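Long-range contact in kojibiose phosphorylase (Gut metagenome, PDB 6W0P), which is a glycoside hydrolase family 65 enzyme, a carbohydrate-active phosphorylase: residues L35-D47 with G52-Y64. Residues are numbered along the deposited sequence; the frame is centred on the assembly and turned at random.
Sequences LGNEYSGTRAFFD and GKQLIGTYFNGIY
Tyr39 O is gripped from two quarters, by Asn61 N at 3.0 Å, which comes from above the carbonyl plane, and by a water that also donates to Asn61 O. This double link closes one end of an antiparallel pairing between strands 40-42 and 58-60, part of a small three-stranded sheet in the N-terminal family 65 region. The central hydrogen-bonded pair is Gly41 with Tyr59, and its Tyr59 N to Gly41 O bond is nearly straight (170°). Beyond the strands, Arg43 N continues the pairing to Gly57 O. The arginine chain then bends at chi3 (68°), bringing NE within 2.8 Å of Leu55 O while Leu55 CD2 sits over one guanidinium face; NH2 forms a salt bridge with Glu30 and NH1 a hydrogen bond to Thr340 O. Back at the Tyr39 end, Asn61 ND2 reaches Glu38 O over 3.3 Å and also bonds Thr333 O, in a loop of the central catalytic region, so the contact joins the two regions. On the face bearing Thr42 and Thr58, the two CG2 methyls meet. The edge of the Phe60 ring is turned to the face of Tyr39 in an offset edge-to-face pair, planes 81° apart. Two residues before Thr58, Ile56 CG2 stands over the centre of the Phe45 ring, 3.8 Å from its centroid.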
loop_
_atom_site.group_PDB
_atom_site.type_symbol
_atom_site.label_atom_id
_atom_site.label_comp_id
_atom_site.label_asym_id
_atom_site.label_seq_id
_atom_site.Cartn_x
_atom_site.Cartn_y
_atom_site.Cartn_z
ATOM N N LEU A 35 -31.294 14.788 -10.608
ATOM C CA LEU A 35 -32.384 13.889 -11.059
ATOM C C LEU A 35 -31.781 12.518 -11.368
ATOM O O LEU A 35 -30.572 12.436 -11.698
ATOM C CB LEU A 35 -33.059 14.479 -12.304
ATOM C CG LEU A 35 -33.721 15.843 -12.128
ATOM C CD1 LEU A 35 -34.369 16.288 -13.433
ATOM C CD2 LEU A 35 -34.741 15.797 -11.021
ATOM N N GLY A 36 -32.590 11.477 -11.236
ATOM C CA GLY A 36 -32.181 10.105 -11.559
ATOM C C GLY A 36 -33.390 9.245 -11.805
ATOM O O GLY A 36 -34.442 9.521 -11.199
ATOM N N ASN A 37 -33.266 8.272 -12.693
ATOM C CA ASN A 37 -34.372 7.339 -13.011
ATOM C C ASN A 37 -33.797 5.921 -13.071
ATOM O O ASN A 37 -34.396 5.121 -13.779
ATOM C CB ASN A 37 -35.125 7.792 -14.265
ATOM C CG ASN A 37 -34.294 7.788 -15.538
ATOM O OD1 ASN A 37 -33.114 7.442 -15.528
ATOM N ND2 ASN A 37 -34.909 8.167 -16.653
ATOM N N GLU A 38 -32.740 5.653 -12.281
ATOM C CA GLU A 38 -31.970 4.378 -12.164
ATOM C C GLU A 38 -31.152 4.113 -13.433
ATOM O O GLU A 38 -29.940 3.847 -13.328
ATOM C CB GLU A 38 -32.860 3.153 -11.943
ATOM C CG GLU A 38 -32.048 1.891 -11.699
ATOM C CD GLU A 38 -32.789 0.584 -11.924
ATOM O OE1 GLU A 38 -33.864 0.417 -11.307
ATOM O OE2 GLU A 38 -32.270 -0.272 -12.694
ATOM N N TYR A 39 -31.800 4.165 -14.597
ATOM C CA TYR A 39 -31.134 3.995 -15.909
ATOM C C TYR A 39 -30.072 5.069 -16.084
ATOM O O TYR A 39 -29.002 4.797 -16.623
ATOM C CB TYR A 39 -32.169 4.097 -17.025
ATOM C CG TYR A 39 -31.631 4.046 -18.431
ATOM C CD1 TYR A 39 -31.302 2.836 -19.037
ATOM C CD2 TYR A 39 -31.549 5.203 -19.184
ATOM C CE1 TYR A 39 -30.858 2.787 -20.350
ATOM C CE2 TYR A 39 -31.100 5.172 -20.497
ATOM C CZ TYR A 39 -30.781 3.959 -21.090
ATOM O OH TYR A 39 -30.383 3.949 -22.387
ATOM N N SER A 40 -30.411 6.282 -15.667
ATOM C CA SER A 40 -29.609 7.497 -15.926
ATOM C C SER A 40 -29.728 8.457 -14.737
ATOM O O SER A 40 -30.724 8.391 -13.994
ATOM C CB SER A 40 -30.038 8.140 -17.222
ATOM O OG SER A 40 -31.361 8.664 -17.117
ATOM N N GLY A 41 -28.733 9.321 -14.584
ATOM C CA GLY A 41 -28.787 10.443 -13.647
ATOM C C GLY A 41 -28.077 11.657 -14.188
ATOM O O GLY A 41 -27.070 11.487 -14.926
ATOM N N THR A 42 -28.533 12.841 -13.777
ATOM C CA THR A 42 -27.832 14.102 -14.084
ATOM C C THR A 42 -27.710 14.916 -12.810
ATOM O O THR A 42 -28.720 15.067 -12.113
ATOM C CB THR A 42 -28.541 14.893 -15.193
ATOM O OG1 THR A 42 -29.869 15.169 -14.745
ATOM C CG2 THR A 42 -28.579 14.120 -16.487
ATOM N N ARG A 43 -26.520 15.454 -12.580
ATOM C CA ARG A 43 -26.291 16.531 -11.594
ATOM C C ARG A 43 -27.075 17.754 -12.056
ATOM O O ARG A 43 -27.342 17.878 -13.267
ATOM C CB ARG A 43 -24.791 16.833 -11.479
ATOM C CG ARG A 43 -24.012 15.804 -10.667
ATOM C CD ARG A 43 -22.518 16.059 -10.713
ATOM N NE ARG A 43 -22.172 17.282 -10.000
ATOM C CZ ARG A 43 -21.980 17.369 -8.694
ATOM N NH1 ARG A 43 -22.107 16.315 -7.906
ATOM N NH2 ARG A 43 -21.649 18.518 -8.162
ATOM N N ALA A 44 -27.354 18.667 -11.130
ATOM C CA ALA A 44 -28.141 19.891 -11.375
ATOM C C ALA A 44 -27.201 20.992 -11.870
ATOM O O ALA A 44 -27.357 22.166 -11.439
ATOM C CB ALA A 44 -28.877 20.304 -10.140
ATOM N N PHE A 45 -26.267 20.626 -12.750
ATOM C CA PHE A 45 -25.348 21.586 -13.381
ATOM C C PHE A 45 -26.222 22.495 -14.243
ATOM O O PHE A 45 -27.227 22.024 -14.773
ATOM C CB PHE A 45 -24.247 20.872 -14.163
ATOM C CG PHE A 45 -24.747 20.034 -15.310
ATOM C CD1 PHE A 45 -25.002 20.608 -16.544
ATOM C CD2 PHE A 45 -24.977 18.682 -15.144
ATOM C CE1 PHE A 45 -25.475 19.837 -17.599
ATOM C CE2 PHE A 45 -25.469 17.916 -16.188
ATOM C CZ PHE A 45 -25.711 18.490 -17.415
ATOM N N PHE A 46 -25.867 23.772 -14.283
ATOM C CA PHE A 46 -26.444 24.802 -15.176
ATOM C C PHE A 46 -26.391 24.320 -16.622
ATOM O O PHE A 46 -25.367 23.774 -17.055
ATOM C CB PHE A 46 -25.702 26.133 -15.010
ATOM C CG PHE A 46 -25.959 26.827 -13.696
ATOM C CD1 PHE A 46 -26.831 26.290 -12.754
ATOM C CD2 PHE A 46 -25.365 28.044 -13.419
ATOM C CE1 PHE A 46 -27.093 26.952 -11.560
ATOM C CE2 PHE A 46 -25.619 28.696 -12.221
ATOM C CZ PHE A 46 -26.489 28.156 -11.299
ATOM N N ASP A 47 -27.485 24.547 -17.345
ATOM C CA ASP A 47 -27.633 24.176 -18.775
ATOM C C ASP A 47 -26.681 25.057 -19.583
ATOM O O ASP A 47 -25.843 24.505 -20.285
ATOM C CB ASP A 47 -29.084 24.343 -19.210
ATOM C CG ASP A 47 -30.032 23.775 -18.174
ATOM O OD1 ASP A 47 -30.435 22.617 -18.349
ATOM O OD2 ASP A 47 -30.331 24.491 -17.182
ATOM N N GLY A 52 -17.852 29.360 -13.374
ATOM C CA GLY A 52 -17.528 29.145 -11.950
ATOM C C GLY A 52 -17.149 27.694 -11.733
ATOM O O GLY A 52 -17.144 26.949 -12.730
ATOM N N LYS A 53 -16.853 27.294 -10.496
ATOM C CA LYS A 53 -16.555 25.878 -10.160
ATOM C C LYS A 53 -17.849 25.066 -10.352
ATOM O O LYS A 53 -18.904 25.439 -9.836
ATOM C CB LYS A 53 -15.894 25.749 -8.773
ATOM C CG LYS A 53 -16.823 25.525 -7.592
ATOM C CD LYS A 53 -16.310 26.068 -6.246
ATOM C CE LYS A 53 -17.433 26.400 -5.275
ATOM N NZ LYS A 53 -18.333 27.441 -5.833
ATOM N N GLN A 54 -17.776 24.003 -11.128
ATOM C CA GLN A 54 -18.940 23.141 -11.420
ATOM C C GLN A 54 -18.401 21.751 -11.680
ATOM O O GLN A 54 -17.206 21.622 -12.059
ATOM C CB GLN A 54 -19.745 23.653 -12.621
ATOM C CG GLN A 54 -18.913 23.931 -13.872
ATOM C CD GLN A 54 -19.792 24.087 -15.095
ATOM O OE1 GLN A 54 -21.010 24.304 -15.008
ATOM N NE2 GLN A 54 -19.179 23.954 -16.251
ATOM N N LEU A 55 -19.248 20.760 -11.448
ATOM C CA LEU A 55 -19.032 19.386 -11.921
ATOM C C LEU A 55 -20.247 19.036 -12.773
ATOM O O LEU A 55 -21.302 18.723 -12.219
ATOM C CB LEU A 55 -18.858 18.429 -10.743
ATOM C CG LEU A 55 -18.578 16.982 -11.151
ATOM C CD1 LEU A 55 -17.343 16.886 -12.040
ATOM C CD2 LEU A 55 -18.407 16.083 -9.929
ATOM N N ILE A 56 -20.070 19.117 -14.084
ATOM C CA ILE A 56 -21.036 18.608 -15.095
ATOM C C ILE A 56 -20.963 17.080 -15.064
ATOM O O ILE A 56 -19.842 16.508 -15.147
ATOM C CB ILE A 56 -20.763 19.160 -16.501
ATOM C CG1 ILE A 56 -20.937 20.682 -16.546
ATOM C CG2 ILE A 56 -21.665 18.455 -17.489
ATOM C CD1 ILE A 56 -20.571 21.317 -17.871
ATOM N N GLY A 57 -22.119 16.446 -14.957
ATOM C CA GLY A 57 -22.198 15.023 -14.587
ATOM C C GLY A 57 -23.492 14.431 -15.086
ATOM O O GLY A 57 -24.547 14.831 -14.557
ATOM N N THR A 58 -23.385 13.611 -16.130
ATOM C CA THR A 58 -24.471 12.796 -16.717
ATOM C C THR A 58 -23.984 11.347 -16.706
ATOM O O THR A 58 -22.921 11.099 -17.300
ATOM C CB THR A 58 -24.844 13.268 -18.131
ATOM O OG1 THR A 58 -25.090 14.678 -18.111
ATOM C CG2 THR A 58 -26.052 12.534 -18.677
ATOM N N TYR A 59 -24.694 10.433 -16.046
ATOM C CA TYR A 59 -24.236 9.030 -15.959
ATOM C C TYR A 59 -25.360 8.092 -16.330
ATOM O O TYR A 59 -26.517 8.438 -16.117
ATOM C CB TYR A 59 -23.706 8.738 -14.564
ATOM C CG TYR A 59 -22.928 9.882 -13.969
ATOM C CD1 TYR A 59 -21.590 10.079 -14.291
ATOM C CD2 TYR A 59 -23.526 10.770 -13.090
ATOM C CE1 TYR A 59 -20.863 11.107 -13.717
ATOM C CE2 TYR A 59 -22.812 11.815 -12.520
ATOM C CZ TYR A 59 -21.473 11.978 -12.834
ATOM O OH TYR A 59 -20.761 12.987 -12.271
ATOM N N PHE A 60 -24.969 6.930 -16.829
ATOM C CA PHE A 60 -25.836 5.784 -17.163
ATOM C C PHE A 60 -25.356 4.591 -16.349
ATOM O O PHE A 60 -24.156 4.286 -16.412
ATOM C CB PHE A 60 -25.793 5.510 -18.665
ATOM C CG PHE A 60 -26.306 6.660 -19.496
ATOM C CD1 PHE A 60 -27.655 6.752 -19.821
ATOM C CD2 PHE A 60 -25.448 7.671 -19.912
ATOM C CE1 PHE A 60 -28.136 7.822 -20.568
ATOM C CE2 PHE A 60 -25.927 8.737 -20.662
ATOM C CZ PHE A 60 -27.267 8.808 -21.000
ATOM N N ASN A 61 -26.266 3.969 -15.596
ATOM C CA ASN A 61 -25.947 2.844 -14.682
ATOM C C ASN A 61 -25.289 1.746 -15.524
ATOM O O ASN A 61 -25.959 1.256 -16.460
ATOM C CB ASN A 61 -27.218 2.403 -13.958
ATOM C CG ASN A 61 -26.983 1.759 -12.608
ATOM O OD1 ASN A 61 -26.182 0.830 -12.487
ATOM N ND2 ASN A 61 -27.704 2.232 -11.601
ATOM N N GLY A 62 -24.024 1.409 -15.254
ATOM C CA GLY A 62 -23.323 0.278 -15.903
ATOM C C GLY A 62 -22.504 0.705 -17.117
ATOM O O GLY A 62 -21.912 -0.159 -17.774
ATOM N N ILE A 63 -22.479 2.001 -17.427
ATOM C CA ILE A 63 -21.615 2.569 -18.494
ATOM C C ILE A 63 -20.346 3.074 -17.812
ATOM O O ILE A 63 -20.437 4.013 -17.023
ATOM C CB ILE A 63 -22.335 3.669 -19.284
ATOM C CG1 ILE A 63 -23.418 3.081 -20.191
ATOM C CG2 ILE A 63 -21.332 4.500 -20.056
ATOM C CD1 ILE A 63 -22.928 2.059 -21.215
ATOM N N TYR A 64 -19.228 2.410 -18.078
ATOM C CA TYR A 64 -18.019 2.467 -17.233
ATOM C C TYR A 64 -16.796 2.296 -18.126
ATOM O O TYR A 64 -16.933 1.782 -19.273
ATOM C CB TYR A 64 -18.091 1.378 -16.166
ATOM C CG TYR A 64 -17.686 0.008 -16.639
ATOM C CD1 TYR A 64 -18.585 -0.834 -17.268
ATOM C CD2 TYR A 64 -16.388 -0.442 -16.464
ATOM C CE1 TYR A 64 -18.199 -2.085 -17.724
ATOM C CE2 TYR A 64 -15.988 -1.689 -16.904
ATOM C CZ TYR A 64 -16.892 -2.512 -17.543
ATOM O OH TYR A 64 -16.484 -3.747 -17.960
HETATM O O HOH W 1 -28.521 2.012 -17.255
HETATM O O HOH W 2 -23.284 24.276 -12.683
HETATM O O HOH W 3 -22.711 24.565 -17.205
#